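Local coordinates for nematode fatty acid retinoid binding protein (PDB 4XCP) that binds fatty acids, here two molecules of palmitic acid, and probably also retinol, at residues R26-R34 and F153-A163; F99-I110 and L125-Y136. All coordinates share one frame; numbering follows the deposited sequence.

Interaction 2, an antiparallel helix pair, is nested along the chain within the loop closed by interaction 1, and their centres lie 13 Å apart. They share a boundary on helix 122-138: Tyr136 OH and Glu159 OE2 make a probable hydrogen bond of 2.7 Å, and Phe158 CZ packs 3.5 Å from Val132 CG1. Both also reach the lipid. The palmitic acid of chain B lies 3.6 Å from Ala33 CB through its CF atom, while the side chain of Ile110 in helix 94-115 comes to about 4 Å from the same molecule at their nearest atoms. The second palmitic acid is touched from interaction 2, by Ile104 and Arg108.

Interaction 1: R26-R34 and F153-A163; sequences RDLMPPEAR and FLAKVFESGKA. With PLM (palmitic acid), chain B.
The backbones come closest at Leu28 and Val157, CA atoms 6.3 Å apart, and at Pro30 and Phe153, CA atoms 6.2 Å apart, where a type I turn from Arg26 to Met29 runs past the side of helix 152-159. Pro30 is the N-cap of helix 31-39. With CG anti to the backbone N (chi1 179°), the Phe153 ring reaches across into this corner. Pro31 CD sits over one face in a CH-pi contact, 4.0 Å from the ring centroid and 14° off its normal, while the carbonyl oxygens of Asp27 and Leu28 lie at the ring's edge. Arg34 grips Met29 O side-on, NE at 2.9 Å and NH2 at 2.8 Å. That fork, together with Pro31 CA over one guanidinium face, fixes the group's position beside Phe153, whose CZ comes 3.3 Å from Arg34 NH2; the two planes are 47° apart. In this all-helical lipid-binding fold the contact joins the N-terminal turn to the last two helices, separated by a short turn in which Gly161 has positive phi and N-caps the second helix. Ser160 OG spans this link in an ST turn, accepting from Lys162 N. Leu28 CD2 enters the angle between those helices, meeting Val157 CG1 at 3.8 Å and the aliphatic part of Lys162. Met29, a selenomethionine, points its CB the other way; its CE lies 3.8 Å from CG of the chain B palmitic acid.

Interaction 2: F99-I110 and L125-Y136; sequences FAEKSIEIARGI and LKASVKEVLKLY. With PLM (palmitic acid), chain C.
Ile106 is a knob in a hole formed by Ser128, Glu131, Val132 and Leu135, at the middle of two helices that run antiparallel (177°) with their axes 10.2 Å apart. Its CG2 rests 3.8 Å from Ser128 CB and also touches Val132 CG2, Ile106 and Val132 lying alongside each other but pointing opposite ways; Ile106 CD1 extends toward Glu131 CG and Leu135 CD1. Toward one end of the contact, Ile110 CG2 meets Leu125 CD2 at 3.7 Å. At the other end Phe99, its CG anti to the backbone N (chi1 166°), swings its ring across to the partner helix. There the ring presents its edge to Leu135 CB and to Val132 O, with CE1 3.4 Å from that oxygen. Tyr136 turns an edge toward the Phe99 face in an offset edge-to-face pair, centroids 5.9 Å apart and planes at 61°. The interface is largely apolar, without a hydrogen bond between the two segments, and its two serines bond back into their own helices. Ser103 OG donates to Phe99 O at 2.9 Å, from above the carbonyl plane, and lies over one face of the Phe99 ring near its rim. The first torsion sets Ser128 OG between the backbone N and the carbonyl carbon, from where it donates to Leu125 O at 2.7 Å. Away from the partner helix, Arg108 NH1 comes 3.5 Å from C7 of the chain C palmitic acid, and Ile104 CG2 covers one guanidinium face. Helices 94-115 and 122-138 are consecutive and form an antiparallel hairpin within the all-helical lipid-binding fold, packed in part by knobs-into-holes. Helix 72-90 packs on Ala100 and Ile104, helix 162-167 covers Val129 and Leu133, and Tyr25 of helix 23-26 touches Ile110 and Leu125.

Interaction 1: R26-R34 and F153-A163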
loop_
_atom_site.group_PDB
_atom_site.type_symbol
_atom_site.label_atom_id
_atom_site.label_comp_id
_atom_site.label_asym_id
_atom_site.label_seq_id
_atom_site.Cartn_x
_atom_site.Cartn_y
_atom_site.Cartn_z
ATOM N N ARG A 26 0.686 -6.629 8.706
ATOM C CA ARG A 26 0.670 -5.235 9.178
ATOM C C ARG A 26 2.102 -4.799 9.589
ATOM O O ARG A 26 2.489 -3.667 9.321
ATOM C CB ARG A 26 -0.337 -5.060 10.338
ATOM C CG ARG A 26 -1.784 -4.820 9.861
ATOM C CD ARG A 26 -2.833 -5.524 10.717
ATOM N NE ARG A 26 -2.598 -5.201 12.092
ATOM C CZ ARG A 26 -2.839 -5.967 13.143
ATOM N NH1 ARG A 26 -3.490 -7.118 13.006
ATOM N NH2 ARG A 26 -2.509 -5.556 14.342
ATOM N N ASP A 27 2.906 -5.719 10.151
ATOM C CA ASP A 27 4.314 -5.450 10.513
ATOM C C ASP A 27 5.211 -5.132 9.296
ATOM O O ASP A 27 6.258 -4.506 9.467
ATOM C CB ASP A 27 4.924 -6.632 11.279
ATOM C CG ASP A 27 4.408 -6.784 12.699
ATOM O OD1 ASP A 27 3.901 -5.796 13.249
ATOM O OD2 ASP A 27 4.532 -7.894 13.261
ATOM N N LEU A 28 4.786 -5.543 8.076
ATOM C CA LEU A 28 5.523 -5.304 6.826
ATOM C C LEU A 28 5.169 -3.952 6.252
ATOM O O LEU A 28 5.825 -3.490 5.316
ATOM C CB LEU A 28 5.166 -6.380 5.775
ATOM C CG LEU A 28 5.428 -7.858 6.106
ATOM C CD1 LEU A 28 5.014 -8.741 4.931
ATOM C CD2 LEU A 28 6.906 -8.115 6.462
HETATM N N MSE A 29 4.090 -3.334 6.764
HETATM C CA MSE A 29 3.648 -2.049 6.243
HETATM C C MSE A 29 4.374 -0.908 6.937
HETATM O O MSE A 29 4.625 -0.994 8.143
HETATM C CB MSE A 29 2.129 -1.866 6.422
HETATM C CG MSE A 29 1.266 -2.894 5.695
HETATM SE SE MSE A 29 -0.645 -2.636 6.231
HETATM C CE MSE A 29 -0.753 -0.753 5.964
ATOM N N PRO A 30 4.700 0.191 6.211
ATOM C CA PRO A 30 5.352 1.328 6.882
ATOM C C PRO A 30 4.447 1.901 7.978
ATOM O O PRO A 30 3.217 1.788 7.855
ATOM C CB PRO A 30 5.671 2.320 5.750
ATOM C CG PRO A 30 4.968 1.850 4.577
ATOM C CD PRO A 30 4.487 0.446 4.770
ATOM N N PRO A 31 5.033 2.429 9.076
ATOM C CA PRO A 31 4.212 2.893 10.218
ATOM C C PRO A 31 3.122 3.918 9.901
ATOM O O PRO A 31 2.039 3.832 10.477
ATOM C CB PRO A 31 5.252 3.445 11.210
ATOM C CG PRO A 31 6.522 3.651 10.392
ATOM C CD PRO A 31 6.480 2.566 9.369
ATOM N N GLU A 32 3.381 4.854 8.971
ATOM C CA GLU A 32 2.416 5.891 8.559
ATOM C C GLU A 32 1.169 5.250 7.945
ATOM O O GLU A 32 0.050 5.680 8.242
ATOM C CB GLU A 32 3.048 6.874 7.544
ATOM C CG GLU A 32 4.268 7.627 8.055
ATOM C CD GLU A 32 5.596 6.879 8.120
ATOM O OE1 GLU A 32 5.775 5.872 7.387
ATOM O OE2 GLU A 32 6.459 7.305 8.927
ATOM N N ALA A 33 1.366 4.205 7.109
ATOM C CA ALA A 33 0.279 3.458 6.471
ATOM C C ALA A 33 -0.499 2.661 7.530
ATOM O O ALA A 33 -1.723 2.714 7.557
ATOM C CB ALA A 33 0.849 2.516 5.404
ATOM N N ARG A 34 0.219 1.947 8.419
ATOM C CA ARG A 34 -0.376 1.208 9.531
ATOM C C ARG A 34 -1.220 2.155 10.413
ATOM O O ARG A 34 -2.365 1.840 10.711
ATOM C CB ARG A 34 0.736 0.610 10.407
ATOM C CG ARG A 34 0.911 -0.881 10.265
ATOM C CD ARG A 34 1.966 -1.333 11.263
ATOM N NE ARG A 34 3.307 -1.179 10.710
ATOM C CZ ARG A 34 4.369 -0.776 11.399
ATOM N NH1 ARG A 34 4.254 -0.451 12.679
ATOM N NH2 ARG A 34 5.553 -0.690 10.810
ATOM N N PHE A 153 12.194 2.086 5.275
ATOM C CA PHE A 153 11.471 1.080 6.057
ATOM C C PHE A 153 11.229 -0.162 5.215
ATOM O O PHE A 153 11.466 -1.276 5.684
ATOM C CB PHE A 153 10.135 1.629 6.630
ATOM C CG PHE A 153 9.382 0.571 7.407
ATOM C CD1 PHE A 153 9.614 0.386 8.768
ATOM C CD2 PHE A 153 8.489 -0.284 6.768
ATOM C CE1 PHE A 153 8.954 -0.625 9.472
ATOM C CE2 PHE A 153 7.837 -1.294 7.472
ATOM C CZ PHE A 153 8.079 -1.462 8.814
ATOM N N LEU A 154 10.727 0.031 3.985
ATOM C CA LEU A 154 10.438 -1.063 3.068
ATOM C C LEU A 154 11.705 -1.794 2.620
ATOM O O LEU A 154 11.715 -3.022 2.582
ATOM C CB LEU A 154 9.587 -0.575 1.882
ATOM C CG LEU A 154 8.109 -0.229 2.205
ATOM C CD1 LEU A 154 7.427 0.405 0.997
ATOM C CD2 LEU A 154 7.316 -1.468 2.659
ATOM N N ALA A 155 12.786 -1.047 2.341
ATOM C CA ALA A 155 14.084 -1.626 1.969
ATOM C C ALA A 155 14.564 -2.562 3.084
ATOM O O ALA A 155 14.999 -3.672 2.790
ATOM C CB ALA A 155 15.104 -0.523 1.745
ATOM N N LYS A 156 14.424 -2.135 4.362
ATOM C CA LYS A 156 14.789 -2.922 5.546
ATOM C C LYS A 156 13.927 -4.201 5.672
ATOM O O LYS A 156 14.454 -5.258 5.975
ATOM C CB LYS A 156 14.681 -2.058 6.813
ATOM C CG LYS A 156 15.435 -2.624 8.011
ATOM C CD LYS A 156 15.219 -1.805 9.269
ATOM C CE LYS A 156 15.840 -2.458 10.482
ATOM N NZ LYS A 156 15.661 -1.628 11.705
ATOM N N VAL A 157 12.620 -4.105 5.409
ATOM C CA VAL A 157 11.693 -5.248 5.409
ATOM C C VAL A 157 12.174 -6.312 4.396
ATOM O O VAL A 157 12.148 -7.513 4.690
ATOM C CB VAL A 157 10.227 -4.761 5.163
ATOM C CG1 VAL A 157 9.327 -5.870 4.627
ATOM C CG2 VAL A 157 9.651 -4.166 6.440
ATOM N N PHE A 158 12.641 -5.854 3.225
ATOM C CA PHE A 158 13.175 -6.729 2.177
ATOM C C PHE A 158 14.547 -7.280 2.534
ATOM O O PHE A 158 14.718 -8.489 2.548
ATOM C CB PHE A 158 13.205 -6.023 0.810
ATOM C CG PHE A 158 11.862 -5.554 0.290
ATOM C CD1 PHE A 158 10.769 -6.418 0.256
ATOM C CD2 PHE A 158 11.715 -4.283 -0.254
ATOM C CE1 PHE A 158 9.530 -5.981 -0.220
ATOM C CE2 PHE A 158 10.484 -3.851 -0.747
ATOM C CZ PHE A 158 9.392 -4.692 -0.701
ATOM N N GLU A 159 15.496 -6.403 2.884
ATOM C CA GLU A 159 16.887 -6.745 3.224
ATOM C C GLU A 159 17.073 -7.604 4.474
ATOM O O GLU A 159 17.956 -8.457 4.476
ATOM C CB GLU A 159 17.747 -5.470 3.344
ATOM C CG GLU A 159 18.059 -4.807 2.008
ATOM C CD GLU A 159 18.868 -5.648 1.033
ATOM O OE1 GLU A 159 19.738 -6.424 1.489
ATOM O OE2 GLU A 159 18.643 -5.518 -0.192
ATOM N N SER A 160 16.275 -7.366 5.540
ATOM C CA SER A 160 16.364 -8.110 6.804
ATOM C C SER A 160 15.901 -9.562 6.724
ATOM O O SER A 160 16.164 -10.328 7.652
ATOM C CB SER A 160 15.548 -7.411 7.888
ATOM O OG SER A 160 14.171 -7.468 7.551
ATOM N N GLY A 161 15.157 -9.907 5.680
ATOM C CA GLY A 161 14.572 -11.235 5.540
ATOM C C GLY A 161 13.163 -11.297 6.110
ATOM O O GLY A 161 12.537 -12.358 6.101
ATOM N N LYS A 162 12.643 -10.154 6.597
ATOM C CA LYS A 162 11.296 -10.042 7.169
ATOM C C LYS A 162 10.206 -10.388 6.145
ATOM O O LYS A 162 9.292 -11.153 6.469
ATOM C CB LYS A 162 11.071 -8.648 7.781
ATOM C CG LYS A 162 9.946 -8.607 8.804
ATOM C CD LYS A 162 9.828 -7.235 9.470
ATOM C CE LYS A 162 8.693 -7.166 10.466
ATOM N NZ LYS A 162 8.982 -7.924 11.716
ATOM N N ALA A 163 10.323 -9.873 4.907
ATOM C CA ALA A 163 9.354 -10.179 3.843
ATOM C C ALA A 163 9.407 -11.673 3.467
ATOM O O ALA A 163 8.352 -12.288 3.292
ATOM C CB ALA A 163 9.616 -9.316 2.613
HETATM C C1 PLM B . -3.315 -2.821 2.236
HETATM O O1 PLM B . -3.401 -1.638 2.779
HETATM O O2 PLM B . -2.455 -3.118 1.421
HETATM C C2 PLM B . -4.362 -3.786 2.714
HETATM C C3 PLM B . -5.396 -3.239 3.696
HETATM C C4 PLM B . -6.545 -2.506 3.035
HETATM C C5 PLM B . -7.568 -1.951 4.003
HETATM C C6 PLM B . -8.823 -1.392 3.351
HETATM C C7 PLM B . -9.053 0.100 3.546
HETATM C C8 PLM B . -8.156 0.956 2.695
HETATM C C9 PLM B . -8.276 2.422 2.927
HETATM C CA PLM B . -6.956 3.137 2.992
HETATM C CB PLM B . -6.473 3.811 1.729
HETATM C CC PLM B . -5.194 4.647 1.913
HETATM C CD PLM B . -3.870 3.867 2.030
HETATM C CE PLM B . -3.637 3.148 3.361
HETATM C CF PLM B . -2.269 2.542 3.530
HETATM C CG PLM B . -2.084 1.163 2.931
#

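Interaction 2: F99-I110 and L125-Y136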
loop_
_atom_site.group_PDB
_atom_site.type_symbol
_atom_site.label_atom_id
_atom_site.label_comp_id
_atom_site.label_asym_id
_atom_site.label_seq_id
_atom_site.Cartn_x
_atom_site.Cartn_y
_atom_site.Cartn_z
ATOM N N PHE A 99 9.602 -0.429 -10.206
ATOM C CA PHE A 99 9.392 -1.374 -9.103
ATOM C C PHE A 99 8.340 -0.867 -8.131
ATOM O O PHE A 99 7.423 -1.606 -7.782
ATOM C CB PHE A 99 10.698 -1.677 -8.348
ATOM C CG PHE A 99 10.450 -2.366 -7.021
ATOM C CD1 PHE A 99 9.978 -3.676 -6.973
ATOM C CD2 PHE A 99 10.622 -1.683 -5.820
ATOM C CE1 PHE A 99 9.717 -4.293 -5.746
ATOM C CE2 PHE A 99 10.379 -2.313 -4.598
ATOM C CZ PHE A 99 9.939 -3.611 -4.568
ATOM N N ALA A 100 8.503 0.379 -7.675
ATOM C CA ALA A 100 7.608 1.040 -6.740
ATOM C C ALA A 100 6.188 1.103 -7.305
ATOM O O ALA A 100 5.241 0.804 -6.585
ATOM C CB ALA A 100 8.125 2.434 -6.423
ATOM N N GLU A 101 6.048 1.453 -8.588
ATOM C CA GLU A 101 4.749 1.543 -9.257
ATOM C C GLU A 101 4.081 0.175 -9.427
ATOM O O GLU A 101 2.889 0.059 -9.174
ATOM C CB GLU A 101 4.864 2.310 -10.574
ATOM C CG GLU A 101 4.995 3.797 -10.290
ATOM C CD GLU A 101 5.335 4.697 -11.456
ATOM O OE1 GLU A 101 5.781 4.177 -12.503
ATOM O OE2 GLU A 101 5.186 5.931 -11.307
ATOM N N LYS A 102 4.860 -0.869 -9.752
ATOM C CA LYS A 102 4.331 -2.226 -9.829
ATOM C C LYS A 102 3.928 -2.709 -8.427
ATOM O O LYS A 102 2.861 -3.296 -8.286
ATOM C CB LYS A 102 5.336 -3.185 -10.499
ATOM C CG LYS A 102 4.803 -4.617 -10.691
ATOM C CD LYS A 102 3.644 -4.711 -11.683
ATOM C CE LYS A 102 2.840 -5.961 -11.468
ATOM N NZ LYS A 102 1.943 -6.243 -12.622
ATOM N N SER A 103 4.734 -2.396 -7.383
ATOM C CA SER A 103 4.420 -2.782 -5.993
ATOM C C SER A 103 3.108 -2.151 -5.514
ATOM O O SER A 103 2.315 -2.798 -4.828
ATOM C CB SER A 103 5.567 -2.410 -5.053
ATOM O OG SER A 103 6.708 -3.144 -5.468
ATOM N N ILE A 104 2.885 -0.893 -5.902
ATOM C CA ILE A 104 1.674 -0.138 -5.587
ATOM C C ILE A 104 0.464 -0.759 -6.268
ATOM O O ILE A 104 -0.568 -0.907 -5.630
ATOM C CB ILE A 104 1.857 1.364 -5.887
ATOM C CG1 ILE A 104 2.698 2.011 -4.756
ATOM C CG2 ILE A 104 0.475 2.075 -6.046
ATOM C CD1 ILE A 104 3.373 3.336 -5.121
ATOM N N GLU A 105 0.601 -1.166 -7.533
ATOM C CA GLU A 105 -0.465 -1.835 -8.291
ATOM C C GLU A 105 -0.893 -3.139 -7.567
ATOM O O GLU A 105 -2.090 -3.412 -7.447
ATOM C CB GLU A 105 0.021 -2.140 -9.721
ATOM C CG GLU A 105 -1.026 -2.753 -10.633
ATOM C CD GLU A 105 -0.434 -3.438 -11.847
ATOM O OE1 GLU A 105 -0.105 -2.736 -12.830
ATOM O OE2 GLU A 105 -0.279 -4.679 -11.808
ATOM N N ILE A 106 0.097 -3.914 -7.058
ATOM C CA ILE A 106 -0.139 -5.173 -6.341
ATOM C C ILE A 106 -0.859 -4.898 -5.007
ATOM O O ILE A 106 -1.866 -5.555 -4.694
ATOM C CB ILE A 106 1.175 -5.977 -6.189
ATOM C CG1 ILE A 106 1.616 -6.554 -7.555
ATOM C CG2 ILE A 106 1.031 -7.077 -5.124
ATOM C CD1 ILE A 106 3.051 -7.126 -7.627
ATOM N N ALA A 107 -0.368 -3.884 -4.263
ATOM C CA ALA A 107 -0.946 -3.482 -2.990
ATOM C C ALA A 107 -2.392 -2.982 -3.164
ATOM O O ALA A 107 -3.231 -3.281 -2.319
ATOM C CB ALA A 107 -0.079 -2.421 -2.319
ATOM N N ARG A 108 -2.690 -2.288 -4.282
ATOM C CA ARG A 108 -4.021 -1.765 -4.579
ATOM C C ARG A 108 -5.040 -2.880 -4.891
ATOM O O ARG A 108 -6.206 -2.749 -4.534
ATOM C CB ARG A 108 -3.974 -0.689 -5.680
ATOM C CG ARG A 108 -3.268 0.593 -5.210
ATOM C CD ARG A 108 -3.909 1.857 -5.732
ATOM N NE ARG A 108 -3.332 2.324 -6.991
ATOM C CZ ARG A 108 -2.622 3.443 -7.127
ATOM N NH1 ARG A 108 -2.345 4.199 -6.070
ATOM N NH2 ARG A 108 -2.160 3.800 -8.313
ATOM N N GLY A 109 -4.585 -3.953 -5.538
ATOM C CA GLY A 109 -5.400 -5.132 -5.812
ATOM C C GLY A 109 -5.766 -5.831 -4.509
ATOM O O GLY A 109 -6.894 -6.292 -4.353
ATOM N N ILE A 110 -4.826 -5.863 -3.529
ATOM C CA ILE A 110 -5.068 -6.442 -2.198
ATOM C C ILE A 110 -6.107 -5.583 -1.472
ATOM O O ILE A 110 -7.075 -6.110 -0.919
ATOM C CB ILE A 110 -3.738 -6.587 -1.394
ATOM C CG1 ILE A 110 -2.856 -7.756 -1.951
ATOM C CG2 ILE A 110 -3.978 -6.696 0.135
ATOM C CD1 ILE A 110 -3.542 -9.248 -1.972
ATOM N N LEU A 125 -2.044 -13.117 0.745
ATOM C CA LEU A 125 -1.148 -12.056 1.173
ATOM C C LEU A 125 0.300 -12.499 1.029
ATOM O O LEU A 125 1.114 -11.731 0.515
ATOM C CB LEU A 125 -1.455 -11.584 2.596
ATOM C CG LEU A 125 -2.842 -10.950 2.824
ATOM C CD1 LEU A 125 -3.120 -10.814 4.297
ATOM C CD2 LEU A 125 -2.959 -9.586 2.159
ATOM N N LYS A 126 0.604 -13.764 1.410
ATOM C CA LYS A 126 1.941 -14.342 1.289
ATOM C C LYS A 126 2.363 -14.342 -0.178
ATOM O O LYS A 126 3.513 -14.011 -0.491
ATOM C CB LYS A 126 1.961 -15.780 1.839
ATOM C CG LYS A 126 1.883 -15.905 3.361
ATOM C CD LYS A 126 2.070 -17.360 3.774
ATOM C CE LYS A 126 2.138 -17.544 5.269
ATOM N NZ LYS A 126 0.829 -17.972 5.835
ATOM N N ALA A 127 1.418 -14.691 -1.079
ATOM C CA ALA A 127 1.653 -14.718 -2.524
ATOM C C ALA A 127 1.947 -13.308 -3.050
ATOM O O ALA A 127 2.881 -13.172 -3.840
ATOM C CB ALA A 127 0.461 -15.323 -3.252
ATOM N N SER A 128 1.226 -12.258 -2.558
ATOM C CA SER A 128 1.505 -10.881 -3.003
ATOM C C SER A 128 2.886 -10.386 -2.548
ATOM O O SER A 128 3.584 -9.762 -3.337
ATOM C CB SER A 128 0.409 -9.897 -2.589
ATOM O OG SER A 128 0.331 -9.724 -1.186
ATOM N N VAL A 129 3.287 -10.701 -1.305
ATOM C CA VAL A 129 4.592 -10.302 -0.750
ATOM C C VAL A 129 5.723 -11.023 -1.484
ATOM O O VAL A 129 6.760 -10.419 -1.784
ATOM C CB VAL A 129 4.651 -10.502 0.793
ATOM C CG1 VAL A 129 6.055 -10.243 1.350
ATOM C CG2 VAL A 129 3.624 -9.609 1.491
ATOM N N LYS A 130 5.521 -12.322 -1.756
ATOM C CA LYS A 130 6.473 -13.160 -2.479
ATOM C C LYS A 130 6.805 -12.537 -3.841
ATOM O O LYS A 130 7.986 -12.421 -4.173
ATOM C CB LYS A 130 5.930 -14.603 -2.622
ATOM C CG LYS A 130 6.989 -15.626 -3.031
ATOM C CD LYS A 130 6.384 -17.026 -3.121
ATOM C CE LYS A 130 7.327 -18.054 -3.706
ATOM N NZ LYS A 130 8.472 -18.362 -2.804
ATOM N N GLU A 131 5.778 -12.066 -4.581
ATOM C CA GLU A 131 5.970 -11.391 -5.865
ATOM C C GLU A 131 6.710 -10.053 -5.729
ATOM O O GLU A 131 7.606 -9.785 -6.516
ATOM C CB GLU A 131 4.641 -11.185 -6.614
ATOM C CG GLU A 131 4.812 -10.688 -8.055
ATOM C CD GLU A 131 5.831 -11.393 -8.940
ATOM O OE1 GLU A 131 6.161 -12.576 -8.685
ATOM O OE2 GLU A 131 6.322 -10.741 -9.890
ATOM N N VAL A 132 6.301 -9.205 -4.771
ATOM C CA VAL A 132 6.923 -7.900 -4.517
ATOM C C VAL A 132 8.421 -8.120 -4.154
ATOM O O VAL A 132 9.292 -7.450 -4.706
ATOM C CB VAL A 132 6.126 -7.102 -3.435
ATOM C CG1 VAL A 132 6.916 -5.897 -2.932
ATOM C CG2 VAL A 132 4.762 -6.656 -3.980
ATOM N N LEU A 133 8.703 -9.082 -3.261
ATOM C CA LEU A 133 10.073 -9.418 -2.892
ATOM C C LEU A 133 10.879 -9.878 -4.116
ATOM O O LEU A 133 11.982 -9.392 -4.320
ATOM C CB LEU A 133 10.130 -10.449 -1.748
ATOM C CG LEU A 133 11.533 -10.964 -1.355
ATOM C CD1 LEU A 133 12.432 -9.837 -0.823
ATOM C CD2 LEU A 133 11.436 -12.108 -0.366
ATOM N N LYS A 134 10.306 -10.759 -4.941
ATOM C CA LYS A 134 10.917 -11.276 -6.171
ATOM C C LYS A 134 11.287 -10.103 -7.123
ATOM O O LYS A 134 12.398 -10.073 -7.654
ATOM C CB LYS A 134 9.938 -12.257 -6.857
ATOM C CG LYS A 134 10.495 -12.926 -8.113
ATOM C CD LYS A 134 9.568 -14.000 -8.663
ATOM C CE LYS A 134 10.165 -14.627 -9.902
ATOM N NZ LYS A 134 9.132 -15.254 -10.765
ATOM N N LEU A 135 10.359 -9.148 -7.321
ATOM C CA LEU A 135 10.610 -7.974 -8.149
ATOM C C LEU A 135 11.722 -7.096 -7.535
ATOM O O LEU A 135 12.533 -6.528 -8.262
ATOM C CB LEU A 135 9.325 -7.164 -8.335
ATOM C CG LEU A 135 8.218 -7.860 -9.121
ATOM C CD1 LEU A 135 6.934 -7.106 -9.011
ATOM C CD2 LEU A 135 8.617 -8.084 -10.572
ATOM N N TYR A 136 11.758 -7.002 -6.200
ATOM C CA TYR A 136 12.784 -6.256 -5.493
ATOM C C TYR A 136 14.136 -6.922 -5.763
ATOM O O TYR A 136 15.078 -6.240 -6.158
ATOM C CB TYR A 136 12.476 -6.180 -3.986
ATOM C CG TYR A 136 13.604 -5.557 -3.197
ATOM C CD1 TYR A 136 13.741 -4.171 -3.115
ATOM C CD2 TYR A 136 14.584 -6.349 -2.595
ATOM C CE1 TYR A 136 14.801 -3.590 -2.426
ATOM C CE2 TYR A 136 15.641 -5.777 -1.890
ATOM C CZ TYR A 136 15.745 -4.398 -1.812
ATOM O OH TYR A 136 16.791 -3.826 -1.141
HETATM C C1 PLM C . -2.498 7.052 -10.465
HETATM O O1 PLM C . -3.062 8.100 -10.251
HETATM O O2 PLM C . -3.061 6.051 -11.087
HETATM C C2 PLM C . -1.084 6.781 -10.040
HETATM C C3 PLM C . -0.566 7.701 -8.939
HETATM C C4 PLM C . 0.757 7.244 -8.355
HETATM C C5 PLM C . 0.631 6.181 -7.273
HETATM C C6 PLM C . 0.183 6.710 -5.919
HETATM C C7 PLM C . 0.505 5.779 -4.760
HETATM C C8 PLM C . -0.055 6.213 -3.415
HETATM C C9 PLM C . -0.815 5.130 -2.672
HETATM C CA PLM C . -1.473 5.607 -1.388
HETATM C CB PLM C . -2.688 6.513 -1.588
HETATM C CC PLM C . -3.913 5.827 -2.174
HETATM C CD PLM C . -5.178 6.645 -2.017
HETATM C CE PLM C . -6.446 6.006 -2.585
HETATM C CF PLM C . -7.650 6.015 -1.636
HETATM C CG PLM C . -8.876 6.696 -2.198
#